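Local coordinates for protein methylocystis parvus OBBP MbnE (Methylocystis parvus OBBP, PDB 5ICQ) that probably binds methanobactin, a copper-chelating peptide, in the periplasm as a solute-binding protein of its transport machinery, at residues Lys62-Phe74 with Leu274-Arg286. Residues are numbered along the deposited sequence; the frame is centred on the assembly and turned at random.
With SO4 (sulfate ion), chain B.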
loop_
_atom_site.group_PDB
_atom_site.type_symbol
_atom_site.label_atom_id
_atom_site.label_comp_id
_atom_site.label_asym_id
_atom_site.label_seq_id
_atom_site.Cartn_x
_atom_site.Cartn_y
_atom_site.Cartn_z
ATOM N N LYS A 62 -10.601 -20.266 -21.072
ATOM C CA LYS A 62 -11.814 -19.798 -20.409
ATOM C C LYS A 62 -12.608 -20.962 -19.830
ATOM O O LYS A 62 -12.682 -22.038 -20.433
ATOM C CB LYS A 62 -12.697 -19.017 -21.383
ATOM C CG LYS A 62 -11.965 -17.915 -22.126
ATOM C CD LYS A 62 -11.584 -16.759 -21.203
ATOM C CE LYS A 62 -10.774 -15.698 -21.955
ATOM N NZ LYS A 62 -10.319 -14.577 -21.075
ATOM N N GLY A 63 -13.210 -20.736 -18.666
ATOM C CA GLY A 63 -14.089 -21.707 -18.045
ATOM C C GLY A 63 -13.723 -21.969 -16.597
ATOM O O GLY A 63 -12.673 -21.562 -16.101
ATOM N N GLY A 64 -14.632 -22.664 -15.922
ATOM C CA GLY A 64 -14.379 -23.168 -14.589
ATOM C C GLY A 64 -14.737 -22.183 -13.491
ATOM O O GLY A 64 -14.994 -20.997 -13.720
ATOM N N ARG A 65 -14.763 -22.700 -12.262
ATOM C CA ARG A 65 -15.045 -21.904 -11.076
ATOM C C ARG A 65 -13.787 -21.784 -10.230
ATOM O O ARG A 65 -13.179 -22.799 -9.872
ATOM C CB ARG A 65 -16.168 -22.531 -10.248
ATOM C CG ARG A 65 -16.368 -21.879 -8.872
ATOM C CD ARG A 65 -17.556 -22.481 -8.094
ATOM N NE ARG A 65 -18.838 -22.222 -8.749
ATOM C CZ ARG A 65 -20.018 -22.305 -8.141
ATOM N NH1 ARG A 65 -20.079 -22.632 -6.857
ATOM N NH2 ARG A 65 -21.142 -22.054 -8.813
ATOM N N LEU A 66 -13.399 -20.555 -9.904
ATOM C CA LEU A 66 -12.325 -20.329 -8.937
ATOM C C LEU A 66 -12.927 -20.202 -7.546
ATOM O O LEU A 66 -13.874 -19.438 -7.347
ATOM C CB LEU A 66 -11.533 -19.064 -9.269
ATOM C CG LEU A 66 -10.460 -18.612 -8.266
ATOM C CD1 LEU A 66 -9.282 -19.607 -8.220
ATOM C CD2 LEU A 66 -9.975 -17.204 -8.617
ATOM N N ARG A 67 -12.380 -20.944 -6.583
ATOM C CA ARG A 67 -12.811 -20.842 -5.196
ATOM C C ARG A 67 -11.752 -20.062 -4.433
ATOM O O ARG A 67 -10.621 -20.540 -4.257
ATOM C CB ARG A 67 -13.045 -22.214 -4.566
ATOM C CG ARG A 67 -14.283 -22.947 -5.088
ATOM C CD ARG A 67 -13.938 -23.801 -6.292
ATOM N NE ARG A 67 -12.732 -24.581 -6.041
ATOM C CZ ARG A 67 -12.698 -25.719 -5.357
ATOM N NH1 ARG A 67 -13.816 -26.237 -4.863
ATOM N NH2 ARG A 67 -11.538 -26.340 -5.176
ATOM N N VAL A 68 -12.141 -18.870 -3.983
ATOM C CA VAL A 68 -11.300 -17.924 -3.260
ATOM C C VAL A 68 -11.740 -17.908 -1.803
ATOM O O VAL A 68 -12.942 -17.946 -1.510
ATOM C CB VAL A 68 -11.432 -16.519 -3.889
ATOM C CG1 VAL A 68 -10.860 -15.452 -2.980
ATOM C CG2 VAL A 68 -10.761 -16.487 -5.253
ATOM N N GLY A 69 -10.772 -17.874 -0.894
ATOM C CA GLY A 69 -11.074 -17.816 0.527
ATOM C C GLY A 69 -10.459 -16.603 1.196
ATOM O O GLY A 69 -9.277 -16.296 0.997
ATOM N N LEU A 70 -11.247 -15.913 2.007
ATOM C CA LEU A 70 -10.829 -14.683 2.654
ATOM C C LEU A 70 -11.138 -14.751 4.140
ATOM O O LEU A 70 -12.137 -15.356 4.544
ATOM C CB LEU A 70 -11.550 -13.471 2.043
ATOM C CG LEU A 70 -11.173 -13.136 0.602
ATOM C CD1 LEU A 70 -12.128 -12.100 0.014
ATOM C CD2 LEU A 70 -9.722 -12.648 0.549
ATOM N N PRO A 71 -10.305 -14.140 4.977
ATOM C CA PRO A 71 -10.599 -14.109 6.411
ATOM C C PRO A 71 -11.590 -13.003 6.737
ATOM O O PRO A 71 -11.695 -11.998 6.031
ATOM C CB PRO A 71 -9.228 -13.829 7.037
ATOM C CG PRO A 71 -8.562 -12.953 6.026
ATOM C CD PRO A 71 -9.075 -13.398 4.657
ATOM N N GLY A 72 -12.326 -13.199 7.825
ATOM C CA GLY A 72 -13.224 -12.156 8.281
ATOM C C GLY A 72 -14.633 -12.292 7.750
ATOM O O GLY A 72 -15.146 -13.408 7.603
ATOM N N THR A 73 -15.281 -11.165 7.465
ATOM C CA THR A 73 -16.681 -11.185 7.069
ATOM C C THR A 73 -16.964 -9.965 6.200
ATOM O O THR A 73 -16.082 -9.147 5.937
ATOM C CB THR A 73 -17.595 -11.218 8.299
ATOM O OG1 THR A 73 -18.948 -11.451 7.886
ATOM C CG2 THR A 73 -17.516 -9.902 9.058
ATOM N N PHE A 74 -18.212 -9.850 5.752
ATOM C CA PHE A 74 -18.642 -8.685 4.994
ATOM C C PHE A 74 -20.140 -8.517 5.183
ATOM O O PHE A 74 -20.862 -9.480 5.453
ATOM C CB PHE A 74 -18.307 -8.820 3.496
ATOM C CG PHE A 74 -19.187 -9.793 2.765
ATOM C CD1 PHE A 74 -18.933 -11.156 2.825
ATOM C CD2 PHE A 74 -20.273 -9.350 2.022
ATOM C CE1 PHE A 74 -19.738 -12.064 2.154
ATOM C CE2 PHE A 74 -21.088 -10.254 1.351
ATOM C CZ PHE A 74 -20.816 -11.612 1.414
ATOM N N LEU A 274 -9.651 -21.201 7.539
ATOM C CA LEU A 274 -9.309 -20.861 6.160
ATOM C C LEU A 274 -8.216 -21.787 5.633
ATOM O O LEU A 274 -8.303 -22.293 4.507
ATOM C CB LEU A 274 -8.870 -19.396 6.096
ATOM C CG LEU A 274 -8.449 -18.777 4.752
ATOM C CD1 LEU A 274 -9.494 -19.015 3.676
ATOM C CD2 LEU A 274 -8.177 -17.289 4.922
ATOM N N PHE A 275 -7.189 -22.042 6.454
ATOM C CA PHE A 275 -6.111 -22.946 6.056
ATOM C C PHE A 275 -6.613 -24.375 5.900
ATOM O O PHE A 275 -6.220 -25.073 4.957
ATOM C CB PHE A 275 -4.973 -22.879 7.080
ATOM C CG PHE A 275 -3.724 -23.632 6.672
ATOM C CD1 PHE A 275 -3.206 -23.511 5.389
ATOM C CD2 PHE A 275 -3.054 -24.433 7.584
ATOM C CE1 PHE A 275 -2.054 -24.187 5.019
ATOM C CE2 PHE A 275 -1.899 -25.106 7.221
ATOM C CZ PHE A 275 -1.398 -24.980 5.938
ATOM N N GLU A 276 -7.484 -24.833 6.811
ATOM C CA GLU A 276 -8.019 -26.185 6.691
ATOM C C GLU A 276 -8.812 -26.356 5.401
ATOM O O GLU A 276 -8.750 -27.411 4.765
ATOM C CB GLU A 276 -8.890 -26.528 7.901
ATOM C CG GLU A 276 -8.117 -26.707 9.210
ATOM C CD GLU A 276 -7.012 -27.748 9.116
ATOM O OE1 GLU A 276 -7.222 -28.796 8.465
ATOM O OE2 GLU A 276 -5.929 -27.515 9.696
ATOM N N ALA A 277 -9.569 -25.332 4.998
ATOM C CA ALA A 277 -10.317 -25.434 3.747
ATOM C C ALA A 277 -9.377 -25.574 2.554
ATOM O O ALA A 277 -9.668 -26.317 1.608
ATOM C CB ALA A 277 -11.229 -24.220 3.573
ATOM N N PHE A 278 -8.239 -24.874 2.583
ATOM C CA PHE A 278 -7.242 -25.045 1.528
ATOM C C PHE A 278 -6.692 -26.469 1.517
ATOM O O PHE A 278 -6.602 -27.108 0.462
ATOM C CB PHE A 278 -6.104 -24.041 1.707
ATOM C CG PHE A 278 -5.038 -24.161 0.666
ATOM C CD1 PHE A 278 -5.240 -23.643 -0.606
ATOM C CD2 PHE A 278 -3.836 -24.796 0.946
ATOM C CE1 PHE A 278 -4.260 -23.757 -1.579
ATOM C CE2 PHE A 278 -2.849 -24.913 -0.029
ATOM C CZ PHE A 278 -3.065 -24.396 -1.288
ATOM N N LYS A 279 -6.309 -26.983 2.687
ATOM C CA LYS A 279 -5.769 -28.337 2.737
ATOM C C LYS A 279 -6.783 -29.367 2.248
ATOM O O LYS A 279 -6.404 -30.360 1.615
ATOM C CB LYS A 279 -5.309 -28.668 4.154
ATOM C CG LYS A 279 -4.061 -27.921 4.580
ATOM C CD LYS A 279 -3.436 -28.579 5.809
ATOM C CE LYS A 279 -4.284 -28.380 7.043
ATOM N NZ LYS A 279 -3.670 -29.019 8.248
ATOM N N ALA A 280 -8.070 -29.136 2.497
ATOM C CA ALA A 280 -9.109 -30.050 2.048
ATOM C C ALA A 280 -9.439 -29.901 0.569
ATOM O O ALA A 280 -10.252 -30.672 0.056
ATOM C CB ALA A 280 -10.382 -29.851 2.879
ATOM N N GLY A 281 -8.841 -28.938 -0.132
ATOM C CA GLY A 281 -9.118 -28.785 -1.548
ATOM C C GLY A 281 -10.368 -27.998 -1.877
ATOM O O GLY A 281 -10.812 -28.023 -3.032
ATOM N N LEU A 282 -10.943 -27.298 -0.899
ATOM C CA LEU A 282 -12.132 -26.479 -1.098
ATOM C C LEU A 282 -11.809 -25.055 -1.517
ATOM O O LEU A 282 -12.706 -24.336 -1.971
ATOM C CB LEU A 282 -12.958 -26.423 0.189
ATOM C CG LEU A 282 -13.331 -27.747 0.852
ATOM C CD1 LEU A 282 -14.009 -27.482 2.188
ATOM C CD2 LEU A 282 -14.227 -28.562 -0.067
ATOM N N ILE A 283 -10.564 -24.629 -1.347
ATOM C CA ILE A 283 -10.111 -23.292 -1.707
ATOM C C ILE A 283 -8.879 -23.459 -2.580
ATOM O O ILE A 283 -8.007 -24.277 -2.275
ATOM C CB ILE A 283 -9.803 -22.452 -0.448
ATOM C CG1 ILE A 283 -11.078 -22.241 0.379
ATOM C CG2 ILE A 283 -9.167 -21.102 -0.820
ATOM C CD1 ILE A 283 -12.197 -21.464 -0.360
ATOM N N ASP A 284 -8.796 -22.676 -3.658
ATOM C CA ASP A 284 -7.814 -22.910 -4.710
ATOM C C ASP A 284 -6.501 -22.150 -4.529
ATOM O O ASP A 284 -5.528 -22.459 -5.231
ATOM C CB ASP A 284 -8.436 -22.550 -6.069
ATOM C CG ASP A 284 -9.527 -23.534 -6.486
ATOM O OD1 ASP A 284 -9.335 -24.746 -6.262
ATOM O OD2 ASP A 284 -10.567 -23.100 -7.026
ATOM N N TYR A 285 -6.438 -21.189 -3.614
ATOM C CA TYR A 285 -5.331 -20.241 -3.544
ATOM C C TYR A 285 -5.284 -19.639 -2.148
ATOM O O TYR A 285 -6.331 -19.386 -1.549
ATOM C CB TYR A 285 -5.502 -19.120 -4.592
ATOM C CG TYR A 285 -4.422 -18.059 -4.528
ATOM C CD1 TYR A 285 -4.543 -16.968 -3.674
ATOM C CD2 TYR A 285 -3.274 -18.157 -5.316
ATOM C CE1 TYR A 285 -3.560 -16.011 -3.598
ATOM C CE2 TYR A 285 -2.283 -17.186 -5.250
ATOM C CZ TYR A 285 -2.434 -16.127 -4.380
ATOM O OH TYR A 285 -1.467 -15.161 -4.290
ATOM N N ARG A 286 -4.076 -19.388 -1.643
ATOM C CA ARG A 286 -3.933 -18.640 -0.401
ATOM C C ARG A 286 -2.604 -17.896 -0.387
ATOM O O ARG A 286 -1.611 -18.337 -0.982
ATOM C CB ARG A 286 -4.049 -19.551 0.836
ATOM C CG ARG A 286 -2.988 -20.631 0.954
ATOM C CD ARG A 286 -3.215 -21.494 2.215
ATOM N NE ARG A 286 -2.686 -20.866 3.423
ATOM C CZ ARG A 286 -3.410 -20.244 4.354
ATOM N NH1 ARG A 286 -4.734 -20.152 4.246
ATOM N NH2 ARG A 286 -2.797 -19.714 5.411
HETATM S S SO4 B . -23.815 -22.734 -6.061
HETATM O O1 SO4 B . -24.910 -21.864 -6.475
HETATM O O2 SO4 B . -23.704 -22.765 -4.608
HETATM O O3 SO4 B . -24.045 -24.095 -6.540
HETATM O O4 SO4 B . -22.582 -22.217 -6.635
HETATM O O HOH W 1 -13.628 -28.890 -3.715
HETATM O O HOH W 2 -8.144 -17.656 -2.137
HETATM O O HOH W 3 -7.289 -18.392 0.907
#
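With CG set beside the backbone N (chi1 -71°) and the chain bent again at chi2 and chi3, Arg-67 folds its guanidinium back against Asp-284, whose own CG also lies beside its backbone N (chi1 -70°). The grip is side-on: NE of Arg-67 reaches OD2 of Asp-284 at 2.8 Å and NH2 of Arg-67 reaches OD1 at 2.9 Å, both oxygens in the guanidinium plane although the carboxylate is turned 41° against it. OD2 also takes Arg-67 N at 2.9 Å, from the same face as NE, while Asp-284 N returns a bond to Arg-67 O. NH2 of Arg-67 has a second acceptor, Gly-281 O, in the Schellman turn ending helix 271-279, and Leu-282 O sits over the guanidinium face. With an alanine here, the buried carboxylate would probably lose its counter-charge and Gly-281 O its NH2 donor. Further along strand 65-71, outermost in its sheet, Leu-274 CD1 packs 3.6 Å from Gly-69 C, where a CB would clash, and two waters link Gly-69 to Tyr-285 O, in strand 285-288. Three N-H donors on the carboxylate of buried Asp-284 would probably favour its charged form and fix its rotation.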